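Local coordinates for protein chitin deacetylase (Bombyx mori, PDB 5ZNT) that removes acetyl groups from the N-acetylglucosamine residues of chitin, a zinc-dependent hydrolysis that yields chitosan and acetate, at residues A5-S10 against Y187-H192; T25-D30 against P180-T185; G153-F158 against P202-A207; S170-P175 against V208-M213. All coordinates share one frame; numbering follows the deposited sequence.

Contact 1: A5-S10 against Y187-H192; sequences APPCDS and YFRMPH
Phe188 slots its ring against the backbone running from Pro6 to Asp9, and this is where the two loops fit most closely. Its CG is anti to the carbonyl carbon (chi1 -65°), beside the backbone N. Pro6 O lies at the ring edge, near its plane. Pro7 O approaches obliquely, 3.3 Å from Phe188 CD2. Farther out, Asp9 N stands over one face near the rim, 3.7 Å from Phe188 CE2. The Pro6 ring adds apolar cover, its CG 3.8 Å from Phe188 CD2. Beside it Ala5 points its methyl inward, with CB 3.5 Å from Tyr187 O. A single direct hydrogen bond ties the backbones together: Arg189 N donates to Pro6 O over 2.9 Å, nearly straight at 173°, with the donor lifted 37° out of the carbonyl plane.

At Arg189 and Pro7 the contact is open to solvent. The arginine chain bends at chi3, and its exposed guanidinium lies with one face against the exposed Pro7 ring, Pro7 CG being 3.7 Å from Arg189 NH1. A water bridges the backbones, accepting from Cys8 N at 2.8 Å and donating to Arg189 O at 2.6 Å. Cys8 SG is in the disulfide with Cys20, and Asp9 OD1 bonds to Ser11 N. Neither charged side chain pairs with the other loop. The arm is thus held to the loop following strand 184-185 by main-chain polar links, direct or through water, and by Phe188 packing on the Pro6 ring and the backbone of residues 6-9, with Pro7 against the Arg189 guanidinium.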
loop_
_atom_site.group_PDB
_atom_site.type_symbol
_atom_site.label_atom_id
_atom_site.label_comp_id
_atom_site.label_asym_id
_atom_site.label_seq_id
_atom_site.Cartn_x
_atom_site.Cartn_y
_atom_site.Cartn_z
ATOM N N ALA A 5 -6.377 8.564 -22.898
ATOM C CA ALA A 5 -5.758 9.683 -22.216
ATOM C C ALA A 5 -4.549 10.162 -23.015
ATOM O O ALA A 5 -3.814 9.345 -23.582
ATOM C CB ALA A 5 -5.339 9.289 -20.798
ATOM N N PRO A 6 -4.326 11.467 -23.098
ATOM C CA PRO A 6 -3.199 11.980 -23.864
ATOM C C PRO A 6 -1.912 11.864 -23.073
ATOM O O PRO A 6 -1.939 11.631 -21.853
ATOM C CB PRO A 6 -3.578 13.450 -24.097
ATOM C CG PRO A 6 -4.413 13.797 -22.934
ATOM C CD PRO A 6 -5.182 12.547 -22.575
ATOM N N PRO A 7 -0.762 12.036 -23.728
ATOM C CA PRO A 7 0.497 12.077 -22.983
ATOM C C PRO A 7 0.481 13.243 -22.014
ATOM O O PRO A 7 -0.217 14.235 -22.218
ATOM C CB PRO A 7 1.560 12.279 -24.075
ATOM C CG PRO A 7 0.882 11.921 -25.356
ATOM C CD PRO A 7 -0.558 12.251 -25.172
ATOM N N CYS A 8 1.252 13.094 -20.939
ATOM C CA CYS A 8 1.387 14.141 -19.932
ATOM C C CYS A 8 1.544 15.511 -20.581
ATOM O O CYS A 8 2.389 15.703 -21.459
ATOM C CB CYS A 8 2.598 13.855 -19.043
ATOM S SG CYS A 8 2.940 15.195 -17.870
ATOM N N ASP A 9 0.712 16.454 -20.154
ATOM C CA ASP A 9 0.806 17.862 -20.543
ATOM C C ASP A 9 0.992 18.671 -19.262
ATOM O O ASP A 9 0.020 18.966 -18.563
ATOM C CB ASP A 9 -0.438 18.308 -21.306
ATOM C CG ASP A 9 -0.363 19.760 -21.761
ATOM O OD1 ASP A 9 0.697 20.406 -21.564
ATOM O OD2 ASP A 9 -1.376 20.256 -22.303
ATOM N N SER A 10 2.242 19.033 -18.961
ATOM C CA SER A 10 2.550 19.736 -17.718
ATOM C C SER A 10 1.819 21.064 -17.598
ATOM O O SER A 10 1.847 21.670 -16.523
ATOM C CB SER A 10 4.059 19.973 -17.603
ATOM O OG SER A 10 4.806 18.869 -18.100
ATOM N N TYR A 187 -4.901 10.795 -15.049
ATOM C CA TYR A 187 -5.551 11.673 -16.024
ATOM C C TYR A 187 -4.878 11.582 -17.389
ATOM O O TYR A 187 -5.525 11.789 -18.423
ATOM C CB TYR A 187 -5.506 13.124 -15.562
ATOM C CG TYR A 187 -6.360 13.505 -14.378
ATOM C CD1 TYR A 187 -7.749 13.592 -14.489
ATOM C CD2 TYR A 187 -5.770 13.844 -13.159
ATOM C CE1 TYR A 187 -8.530 13.981 -13.411
ATOM C CE2 TYR A 187 -6.544 14.232 -12.074
ATOM C CZ TYR A 187 -7.918 14.305 -12.207
ATOM O OH TYR A 187 -8.660 14.692 -11.112
ATOM N N PHE A 188 -3.583 11.295 -17.404
ATOM C CA PHE A 188 -2.762 11.235 -18.599
ATOM C C PHE A 188 -2.202 9.832 -18.730
ATOM O O PHE A 188 -2.193 9.054 -17.767
ATOM C CB PHE A 188 -1.639 12.279 -18.540
ATOM C CG PHE A 188 -2.150 13.688 -18.555
ATOM C CD1 PHE A 188 -2.462 14.339 -17.377
ATOM C CD2 PHE A 188 -2.376 14.343 -19.759
ATOM C CE1 PHE A 188 -2.968 15.634 -17.387
ATOM C CE2 PHE A 188 -2.880 15.643 -19.777
ATOM C CZ PHE A 188 -3.175 16.287 -18.587
ATOM N N ARG A 189 -1.761 9.516 -19.950
ATOM C CA ARG A 189 -1.207 8.207 -20.260
ATOM C C ARG A 189 -0.142 7.802 -19.249
ATOM O O ARG A 189 0.672 8.624 -18.822
ATOM C CB ARG A 189 -0.600 8.229 -21.667
ATOM C CG ARG A 189 -0.280 6.877 -22.229
ATOM C CD ARG A 189 0.054 7.006 -23.720
ATOM N NE ARG A 189 1.345 7.653 -23.930
ATOM C CZ ARG A 189 1.724 8.232 -25.073
ATOM N NH1 ARG A 189 0.906 8.277 -26.113
ATOM N NH2 ARG A 189 2.920 8.779 -25.164
ATOM N N MET A 190 -0.156 6.522 -18.877
ATOM C CA MET A 190 0.871 5.980 -18.000
ATOM C C MET A 190 2.251 6.265 -18.583
ATOM O O MET A 190 2.449 6.110 -19.798
ATOM C CB MET A 190 0.707 4.464 -17.847
ATOM C CG MET A 190 -0.544 4.036 -17.110
ATOM S SD MET A 190 -0.815 2.271 -17.325
ATOM C CE MET A 190 0.758 1.616 -16.838
ATOM N N PRO A 191 3.227 6.636 -17.759
ATOM C CA PRO A 191 4.561 6.946 -18.283
ATOM C C PRO A 191 5.452 5.723 -18.424
ATOM O O PRO A 191 6.678 5.862 -18.411
ATOM C CB PRO A 191 5.127 7.897 -17.232
ATOM C CG PRO A 191 4.518 7.341 -15.928
ATOM C CD PRO A 191 3.125 6.896 -16.306
ATOM N N HIS A 192 4.871 4.533 -18.544
ATOM C CA HIS A 192 5.654 3.309 -18.668
ATOM C C HIS A 192 4.760 2.241 -19.266
ATOM O O HIS A 192 3.541 2.397 -19.332
ATOM C CB HIS A 192 6.216 2.843 -17.322
ATOM C CG HIS A 192 5.154 2.524 -16.315
ATOM N ND1 HIS A 192 4.572 1.277 -16.222
ATOM C CD2 HIS A 192 4.567 3.291 -15.367
ATOM C CE1 HIS A 192 3.671 1.292 -15.252
ATOM N NE2 HIS A 192 3.642 2.503 -14.722
HETATM O O HOH W 1 2.044 10.580 -19.901
#

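Contact 2: T25-D30 against P180-T185. Unlike the reference sequence in segment 180-185: Pro180 (reference Arg), Trp182 (reference Cys).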
loop_
_atom_site.group_PDB
_atom_site.type_symbol
_atom_site.label_atom_id
_atom_site.label_comp_id
_atom_site.label_asym_id
_atom_site.label_seq_id
_atom_site.Cartn_x
_atom_site.Cartn_y
_atom_site.Cartn_z
ATOM N N THR A 25 9.813 10.339 -14.071
ATOM C CA THR A 25 10.985 10.444 -13.205
ATOM C C THR A 25 11.195 11.818 -12.585
ATOM O O THR A 25 12.054 11.952 -11.708
ATOM C CB THR A 25 12.272 10.064 -13.961
ATOM O OG1 THR A 25 12.478 10.973 -15.051
ATOM C CG2 THR A 25 12.193 8.646 -14.487
ATOM N N VAL A 26 10.437 12.826 -12.989
ATOM C CA VAL A 26 10.634 14.186 -12.497
ATOM C C VAL A 26 10.074 14.323 -11.087
ATOM O O VAL A 26 9.007 13.786 -10.763
ATOM C CB VAL A 26 9.987 15.197 -13.460
ATOM C CG1 VAL A 26 10.090 16.630 -12.911
ATOM C CG2 VAL A 26 10.605 15.066 -14.858
ATOM N N ILE A 27 10.793 15.055 -10.244
ATOM C CA ILE A 27 10.404 15.296 -8.860
ATOM C C ILE A 27 9.285 16.330 -8.810
ATOM O O ILE A 27 9.349 17.346 -9.519
ATOM C CB ILE A 27 11.626 15.730 -8.036
ATOM C CG1 ILE A 27 12.699 14.648 -8.083
ATOM C CG2 ILE A 27 11.236 16.081 -6.618
ATOM C CD1 ILE A 27 14.036 15.076 -7.439
ATOM N N PRO A 28 8.234 16.102 -8.015
ATOM C CA PRO A 28 7.195 17.124 -7.849
ATOM C C PRO A 28 7.780 18.467 -7.433
ATOM O O PRO A 28 8.757 18.537 -6.685
ATOM C CB PRO A 28 6.292 16.537 -6.755
ATOM C CG PRO A 28 6.457 15.036 -6.922
ATOM C CD PRO A 28 7.883 14.824 -7.362
ATOM N N GLY A 29 7.181 19.541 -7.946
ATOM C CA GLY A 29 7.660 20.885 -7.645
ATOM C C GLY A 29 9.057 21.199 -8.137
ATOM O O GLY A 29 9.590 22.261 -7.803
ATOM N N ASP A 30 9.657 20.301 -8.916
ATOM C CA ASP A 30 11.018 20.437 -9.433
ATOM C C ASP A 30 12.013 20.781 -8.324
ATOM O O ASP A 30 12.972 21.527 -8.530
ATOM C CB ASP A 30 11.083 21.470 -10.565
ATOM C CG ASP A 30 12.376 21.362 -11.375
ATOM O OD1 ASP A 30 12.767 20.226 -11.739
ATOM O OD2 ASP A 30 13.014 22.412 -11.630
ATOM N N PRO A 180 14.060 5.173 -10.863
ATOM C CA PRO A 180 12.687 4.675 -10.652
ATOM C C PRO A 180 11.680 5.805 -10.796
ATOM O O PRO A 180 12.035 6.977 -10.958
ATOM C CB PRO A 180 12.720 4.124 -9.223
ATOM C CG PRO A 180 13.806 4.945 -8.544
ATOM C CD PRO A 180 14.857 5.161 -9.621
ATOM N N LEU A 181 10.393 5.450 -10.719
ATOM C CA LEU A 181 9.319 6.379 -11.060
ATOM C C LEU A 181 8.654 6.937 -9.806
ATOM O O LEU A 181 8.494 6.228 -8.807
ATOM C CB LEU A 181 8.269 5.696 -11.949
ATOM C CG LEU A 181 8.519 5.672 -13.466
ATOM C CD1 LEU A 181 9.843 5.012 -13.803
ATOM C CD2 LEU A 181 7.380 4.969 -14.209
ATOM N N TRP A 182 8.283 8.220 -9.862
ATOM C CA TRP A 182 7.426 8.861 -8.878
ATOM C C TRP A 182 5.971 8.453 -9.128
ATOM O O TRP A 182 5.609 8.095 -10.256
ATOM C CB TRP A 182 7.561 10.388 -8.964
ATOM C CG TRP A 182 8.767 10.895 -8.229
ATOM C CD1 TRP A 182 10.075 10.879 -8.663
ATOM C CD2 TRP A 182 8.787 11.455 -6.908
ATOM N NE1 TRP A 182 10.899 11.410 -7.688
ATOM C CE2 TRP A 182 10.131 11.779 -6.610
ATOM C CE3 TRP A 182 7.790 11.746 -5.961
ATOM C CZ2 TRP A 182 10.508 12.344 -5.394
ATOM C CZ3 TRP A 182 8.170 12.306 -4.748
ATOM C CH2 TRP A 182 9.518 12.607 -4.481
ATOM N N PRO A 183 5.117 8.505 -8.100
ATOM C CA PRO A 183 3.675 8.313 -8.334
ATOM C C PRO A 183 3.185 9.261 -9.418
ATOM O O PRO A 183 3.801 10.298 -9.688
ATOM C CB PRO A 183 3.029 8.645 -6.981
ATOM C CG PRO A 183 4.109 8.359 -5.971
ATOM C CD PRO A 183 5.431 8.697 -6.669
ATOM N N TYR A 184 2.065 8.897 -10.037
ATOM C CA TYR A 184 1.479 9.723 -11.080
ATOM C C TYR A 184 -0.035 9.589 -11.000
ATOM O O TYR A 184 -0.557 8.619 -10.441
ATOM C CB TYR A 184 2.027 9.334 -12.469
ATOM C CG TYR A 184 1.871 7.872 -12.814
ATOM C CD1 TYR A 184 0.688 7.396 -13.382
ATOM C CD2 TYR A 184 2.904 6.968 -12.587
ATOM C CE1 TYR A 184 0.530 6.061 -13.693
ATOM C CE2 TYR A 184 2.755 5.624 -12.884
ATOM C CZ TYR A 184 1.565 5.181 -13.436
ATOM O OH TYR A 184 1.408 3.858 -13.745
ATOM N N THR A 185 -0.747 10.592 -11.509
ATOM C CA THR A 185 -2.194 10.460 -11.620
ATOM C C THR A 185 -2.550 9.855 -12.975
ATOM O O THR A 185 -1.757 9.864 -13.919
ATOM C CB THR A 185 -2.912 11.802 -11.433
ATOM O OG1 THR A 185 -2.597 12.683 -12.511
ATOM C CG2 THR A 185 -2.500 12.455 -10.127
#
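Trp182 carries this contact, directing its indole at the loop 25-30 and losing more surface there than any other residue of the pair. Pro28 comes down on one face of it: CD sits 3.5 Å from the centroid of the Trp182 six-membered ring, only 16° off the normal, a close CH-pi contact. On the same face Ile27 CA lies 4.2 Å from the centroid of the Trp182 five-membered ring, and Val26 O hangs over Trp182 CD1 at 3.7 Å. Ile27 also runs its side chain past the indole, with CG2 4.0 Å from Trp182 CZ2.

Thr25 buries the next largest area, although its CB points away. Its CG2, anti to the carbonyl carbon, brings a methyl within 3.9 Å of Pro180 O, while OG1 is taken by Asp23. Polar atoms at this end look to Asn261, whose ND2 serves both Thr25 O and Pro180 O and whose backbone O receives Trp182 NE1.

The contact lays loop 25-30, ahead of strand 38-45, on the segment leading into strand 184-185. The indole also meets the ring of Trp309, so loop 25-30 and helix 303-311 share it; Pro28 touches Trp309 and Val310 as well. Pro180 leans on helix 243-258, and Tyr184 then enters the sheet beside strand 209-214.

Contact 3: G153-F158 against P202-A207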
loop_
_atom_site.group_PDB
_atom_site.type_symbol
_atom_site.label_atom_id
_atom_site.label_comp_id
_atom_site.label_asym_id
_atom_site.label_seq_id
_atom_site.Cartn_x
_atom_site.Cartn_y
_atom_site.Cartn_z
ATOM N N GLY A 153 -7.175 -4.063 -13.369
ATOM C CA GLY A 153 -8.476 -4.252 -14.002
ATOM C C GLY A 153 -8.772 -3.329 -15.178
ATOM O O GLY A 153 -9.895 -2.826 -15.309
ATOM N N GLY A 154 -7.776 -3.105 -16.037
ATOM C CA GLY A 154 -7.955 -2.215 -17.176
ATOM C C GLY A 154 -8.619 -0.920 -16.782
ATOM O O GLY A 154 -8.364 -0.370 -15.707
ATOM N N ASN A 155 -9.520 -0.434 -17.641
ATOM C CA ASN A 155 -10.247 0.782 -17.308
ATOM C C ASN A 155 -11.320 0.528 -16.260
ATOM O O ASN A 155 -11.668 1.441 -15.510
ATOM C CB ASN A 155 -10.890 1.396 -18.557
ATOM C CG ASN A 155 -9.853 1.952 -19.528
ATOM O OD1 ASN A 155 -9.190 2.968 -19.239
ATOM N ND2 ASN A 155 -9.699 1.286 -20.683
ATOM N N ASN A 156 -11.860 -0.689 -16.217
ATOM C CA ASN A 156 -12.959 -0.985 -15.302
ATOM C C ASN A 156 -12.563 -0.718 -13.856
ATOM O O ASN A 156 -13.322 -0.095 -13.108
ATOM C CB ASN A 156 -13.408 -2.434 -15.474
ATOM C CG ASN A 156 -14.221 -2.636 -16.744
ATOM O OD1 ASN A 156 -14.591 -1.673 -17.424
ATOM N ND2 ASN A 156 -14.492 -3.882 -17.066
ATOM N N GLN A 157 -11.382 -1.196 -13.442
ATOM C CA GLN A 157 -10.936 -0.961 -12.069
ATOM C C GLN A 157 -10.927 0.523 -11.756
ATOM O O GLN A 157 -11.428 0.961 -10.714
ATOM C CB GLN A 157 -9.547 -1.558 -11.837
ATOM C CG GLN A 157 -8.962 -1.169 -10.445
ATOM C CD GLN A 157 -7.557 -1.696 -10.206
ATOM O OE1 GLN A 157 -7.001 -2.399 -11.048
ATOM N NE2 GLN A 157 -6.974 -1.353 -9.043
ATOM N N PHE A 158 -10.391 1.330 -12.682
ATOM C CA PHE A 158 -10.220 2.745 -12.404
ATOM C C PHE A 158 -11.514 3.517 -12.579
ATOM O O PHE A 158 -11.737 4.488 -11.852
ATOM C CB PHE A 158 -9.079 3.300 -13.274
ATOM C CG PHE A 158 -7.740 2.796 -12.845
ATOM C CD1 PHE A 158 -7.328 1.515 -13.177
ATOM C CD2 PHE A 158 -6.931 3.566 -12.015
ATOM C CE1 PHE A 158 -6.120 1.022 -12.738
ATOM C CE2 PHE A 158 -5.718 3.078 -11.566
ATOM C CZ PHE A 158 -5.308 1.814 -11.935
ATOM N N PRO A 202 -5.183 0.450 -17.561
ATOM C CA PRO A 202 -6.091 1.499 -18.029
ATOM C C PRO A 202 -5.503 2.249 -19.214
ATOM O O PRO A 202 -4.285 2.371 -19.361
ATOM C CB PRO A 202 -6.234 2.423 -16.810
ATOM C CG PRO A 202 -4.993 2.184 -16.015
ATOM C CD PRO A 202 -4.708 0.713 -16.190
ATOM N N THR A 203 -6.391 2.756 -20.062
ATOM C CA THR A 203 -5.998 3.562 -21.205
ATOM C C THR A 203 -6.659 4.920 -21.240
ATOM O O THR A 203 -6.098 5.837 -21.850
ATOM C CB THR A 203 -6.330 2.847 -22.521
ATOM O OG1 THR A 203 -7.731 2.557 -22.545
ATOM C CG2 THR A 203 -5.544 1.578 -22.649
ATOM N N ARG A 204 -7.826 5.082 -20.617
ATOM C CA ARG A 204 -8.516 6.359 -20.620
ATOM C C ARG A 204 -8.084 7.198 -19.416
ATOM O O ARG A 204 -7.301 6.760 -18.566
ATOM C CB ARG A 204 -10.030 6.141 -20.640
ATOM C CG ARG A 204 -10.515 5.321 -21.831
ATOM C CD ARG A 204 -12.033 5.388 -21.993
ATOM N NE ARG A 204 -12.722 4.787 -20.855
ATOM C CZ ARG A 204 -13.017 3.492 -20.757
ATOM N NH1 ARG A 204 -12.685 2.655 -21.736
ATOM N NH2 ARG A 204 -13.640 3.032 -19.673
ATOM N N SER A 205 -8.605 8.421 -19.349
ATOM C CA SER A 205 -8.328 9.325 -18.243
ATOM C C SER A 205 -9.172 8.942 -17.036
ATOM O O SER A 205 -10.386 8.738 -17.155
ATOM C CB SER A 205 -8.622 10.776 -18.634
ATOM O OG SER A 205 -7.756 11.187 -19.671
ATOM N N HIS A 206 -8.527 8.864 -15.875
ATOM C CA HIS A 206 -9.197 8.533 -14.627
ATOM C C HIS A 206 -8.628 9.430 -13.541
ATOM O O HIS A 206 -7.405 9.591 -13.448
ATOM C CB HIS A 206 -8.994 7.060 -14.253
ATOM C CG HIS A 206 -9.476 6.086 -15.284
ATOM N ND1 HIS A 206 -10.806 5.744 -15.428
ATOM C CD2 HIS A 206 -8.797 5.339 -16.187
ATOM C CE1 HIS A 206 -10.927 4.842 -16.387
ATOM N NE2 HIS A 206 -9.722 4.576 -16.861
ATOM N N ALA A 207 -9.513 10.010 -12.729
ATOM C CA ALA A 207 -9.118 10.910 -11.644
ATOM C C ALA A 207 -8.703 10.111 -10.407
ATOM O O ALA A 207 -9.330 10.171 -9.348
ATOM C CB ALA A 207 -10.255 11.870 -11.315
HETATM O O HOH W 2 -14.558 1.144 -17.699
#
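Asn155 OD1 is the polar hub here, gripped by three N-H groups of the facing loop. His206 NE2 donates along a lone pair in the amide plane, 2.9 Å from Asn155 OD1 and 168° at the hydrogen, and the oxygen lies close to the imidazole plane. Arg204 N reaches Asn155 OD1 at 2.9 Å, tilted slightly from the carbonyl plane, whereas Thr203 N, also 2.9 Å from Asn155 OD1, comes from well above that plane. The other end of the amide is occupied too: Asn155 ND2 donates to Thr203 OG1 at 3.0 Å, in the plane of the amide. With both ends bonded, the rotation of the amide is fixed.

Asn155 belongs to the N-terminal part of helix 154-163, in the polysaccharide deacetylase region of this carbohydrate esterase 4 protein. Gly153 and Gln157 are tied to each other twice, through Gly153 N to Gln157 OE1 and Gln157 N to Gly153 O. The facing loop 202-207 leads into strand 209-214.

One turn along the helix the chemistry is apolar. Phe158 CB stands over the centre of the His206 ring, 3.5 Å from its centroid, while Pro202 CG packs over a face of the Phe158 ring, 4.0 Å from that centroid and nearer the rim. The two aromatic rings are oblique to each other.

Flat groups stack as well: the Arg204 guanidinium lies on the Asn155 amide with 26° between planes, Arg204 NH2 being 3.4 Å from Asn155 CB. A water in the guanidinium plane bonds to Asn156 OD1 and, weakly, to Arg204 NH2.

Contact 4: S170-P175 against V208-M213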
loop_
_atom_site.group_PDB
_atom_site.type_symbol
_atom_site.label_atom_id
_atom_site.label_comp_id
_atom_site.label_asym_id
_atom_site.label_seq_id
_atom_site.Cartn_x
_atom_site.Cartn_y
_atom_site.Cartn_z
ATOM N N SER A 170 -2.590 1.125 -5.891
ATOM C CA SER A 170 -1.203 0.648 -5.866
ATOM C C SER A 170 -1.228 -0.806 -6.330
ATOM O O SER A 170 -0.982 -1.749 -5.572
ATOM C CB SER A 170 -0.544 0.785 -4.492
ATOM O OG SER A 170 0.859 0.491 -4.596
ATOM N N THR A 171 -1.551 -0.982 -7.601
ATOM C CA THR A 171 -1.560 -2.287 -8.252
ATOM C C THR A 171 -0.651 -2.346 -9.478
ATOM O O THR A 171 -0.174 -3.425 -9.831
ATOM C CB THR A 171 -2.993 -2.642 -8.682
ATOM O OG1 THR A 171 -3.886 -2.463 -7.574
ATOM C CG2 THR A 171 -3.080 -4.061 -9.209
ATOM N N ILE A 172 -0.393 -1.214 -10.119
ATOM C CA ILE A 172 0.353 -1.185 -11.371
ATOM C C ILE A 172 1.841 -1.270 -11.072
ATOM O O ILE A 172 2.368 -0.504 -10.258
ATOM C CB ILE A 172 0.011 0.084 -12.161
ATOM C CG1 ILE A 172 -1.452 0.007 -12.602
ATOM C CG2 ILE A 172 0.977 0.246 -13.370
ATOM C CD1 ILE A 172 -1.952 1.290 -13.227
ATOM N N THR A 173 2.521 -2.223 -11.701
ATOM C CA THR A 173 3.958 -2.391 -11.536
ATOM C C THR A 173 4.706 -1.650 -12.643
ATOM O O THR A 173 4.272 -1.645 -13.798
ATOM C CB THR A 173 4.319 -3.879 -11.553
ATOM O OG1 THR A 173 3.699 -4.538 -10.423
ATOM C CG2 THR A 173 5.784 -4.039 -11.470
ATOM N N ALA A 174 5.818 -0.998 -12.283
ATOM C CA ALA A 174 6.682 -0.396 -13.291
ATOM C C ALA A 174 7.945 -1.218 -13.418
ATOM O O ALA A 174 8.567 -1.529 -12.399
ATOM C CB ALA A 174 7.040 1.057 -12.933
ATOM N N PRO A 175 8.357 -1.602 -14.623
ATOM C CA PRO A 175 9.562 -2.423 -14.743
ATOM C C PRO A 175 10.769 -1.701 -14.165
ATOM O O PRO A 175 10.833 -0.468 -14.163
ATOM C CB PRO A 175 9.710 -2.640 -16.263
ATOM C CG PRO A 175 8.973 -1.539 -16.883
ATOM C CD PRO A 175 7.804 -1.231 -15.937
ATOM N N VAL A 208 -7.612 9.358 -10.564
ATOM C CA VAL A 208 -7.119 8.428 -9.551
ATOM C C VAL A 208 -5.607 8.538 -9.515
ATOM O O VAL A 208 -4.957 8.592 -10.565
ATOM C CB VAL A 208 -7.519 6.964 -9.861
ATOM C CG1 VAL A 208 -7.025 6.027 -8.753
ATOM C CG2 VAL A 208 -9.053 6.831 -10.060
ATOM N N TRP A 209 -5.036 8.517 -8.318
ATOM C CA TRP A 209 -3.588 8.453 -8.182
ATOM C C TRP A 209 -3.117 7.018 -8.338
ATOM O O TRP A 209 -3.803 6.073 -7.942
ATOM C CB TRP A 209 -3.148 8.983 -6.818
ATOM C CG TRP A 209 -3.250 10.453 -6.660
ATOM C CD1 TRP A 209 -4.347 11.174 -6.252
ATOM C CD2 TRP A 209 -2.206 11.407 -6.892
ATOM N NE1 TRP A 209 -4.040 12.517 -6.213
ATOM C CE2 TRP A 209 -2.739 12.687 -6.609
ATOM C CE3 TRP A 209 -0.875 11.301 -7.313
ATOM C CZ2 TRP A 209 -1.985 13.860 -6.730
ATOM C CZ3 TRP A 209 -0.121 12.469 -7.432
ATOM C CH2 TRP A 209 -0.685 13.734 -7.139
ATOM N N GLU A 210 -1.924 6.851 -8.914
ATOM C CA GLU A 210 -1.271 5.550 -8.966
ATOM C C GLU A 210 -0.017 5.596 -8.105
ATOM O O GLU A 210 0.978 6.228 -8.482
ATOM C CB GLU A 210 -0.909 5.130 -10.390
ATOM C CG GLU A 210 -0.150 3.790 -10.437
ATOM C CD GLU A 210 -0.994 2.651 -9.859
ATOM O OE1 GLU A 210 -2.214 2.655 -10.101
ATOM O OE2 GLU A 210 -0.453 1.751 -9.187
ATOM N N MET A 211 -0.047 4.889 -6.974
ATOM C CA MET A 211 1.158 4.693 -6.167
ATOM C C MET A 211 1.943 3.561 -6.808
ATOM O O MET A 211 1.912 2.409 -6.370
ATOM C CB MET A 211 0.802 4.392 -4.716
ATOM C CG MET A 211 0.308 5.621 -3.960
ATOM S SD MET A 211 1.562 6.938 -3.831
ATOM C CE MET A 211 2.914 6.077 -3.008
ATOM N N VAL A 212 2.680 3.917 -7.867
ATOM C CA VAL A 212 3.235 2.907 -8.754
ATOM C C VAL A 212 4.208 2.029 -7.991
ATOM O O VAL A 212 4.920 2.483 -7.082
ATOM C CB VAL A 212 3.897 3.587 -9.973
ATOM C CG1 VAL A 212 5.056 4.517 -9.544
ATOM C CG2 VAL A 212 4.363 2.562 -10.997
ATOM N N MET A 213 4.229 0.750 -8.341
ATOM C CA MET A 213 5.059 -0.241 -7.663
ATOM C C MET A 213 6.298 -0.458 -8.529
ATOM O O MET A 213 6.295 -1.270 -9.450
ATOM C CB MET A 213 4.282 -1.538 -7.431
ATOM C CG MET A 213 3.037 -1.354 -6.532
ATOM S SD MET A 213 2.026 -2.874 -6.373
ATOM C CE MET A 213 3.065 -3.911 -5.367
#
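Met213 and Thr173 face each other in a short parallel bridge. The backbone of Met213 bonds on both flanks of Thr173: Met213 N donates to Ile172 O at 3.0 Å, and Ala174 N donates to Met213 O at 2.9 Å. Alongside, Ala174 CB meets Val212 CG2 at 3.6 Å.

Side chains take over where the bridge stops. Ser170 OG, anti to the backbone N (chi1 -171°), donates to Met211 O at 2.8 Å in the carbonyl plane, and Met213 SD rests 3.3 Å from Ser170 O. Glu210 bends at chi2, and its carboxylate reaches the backbone N-H groups of Thr171 and Ile172. Glu210 OE2 accepts from Ile172 N at 3.1 Å, met 49° above the carboxylate plane, and weakly from Thr171 N. Glu210 OE1 lies 3.4 Å from the Ile172 CD1 methyl, and Asp169 OD2 is close to it, a pair of like charges. An inverse gamma turn centred on Met211 interrupts strand 209-214 between Glu210 and Met213.

In the next shell Arg146 bonds to Ser170 O, while Asp169 and Ala147 hold Thr171 OG1. The Thr171 side chain lies about 7 Å from that of His101, a zinc ligand.

Strands 168-169 and 173-174 both run parallel to strand 209-214 in this mixed sheet. Helix 154-163 covers Ile172 and Glu210 through Phe158, and helix 303-311 packs on Ser170 and Met211.

Contact 4 is the buried one, closest of the four to the chain centre and near the zinc site without touching it; contacts 1, 2 and 3 are partly buried and lie farther out. Contacts 2 and 4 share a sheet, joined by Tyr184 O and Glu210 N. Contacts 1 and 3 both use the long connection between strands 184-185 and 209-214, and meet through the backbone hydrogen bond of Ala5 with Thr203. Phe158 links contact 3 inward to Ile172, as His192 does from the 187-192 loop. Chemistry follows place: strand pairing and a buried carboxylate inside, an asparagine hub near a helix start, and main-chain links with proline and aromatic packing where the N-terminal segments lie outside.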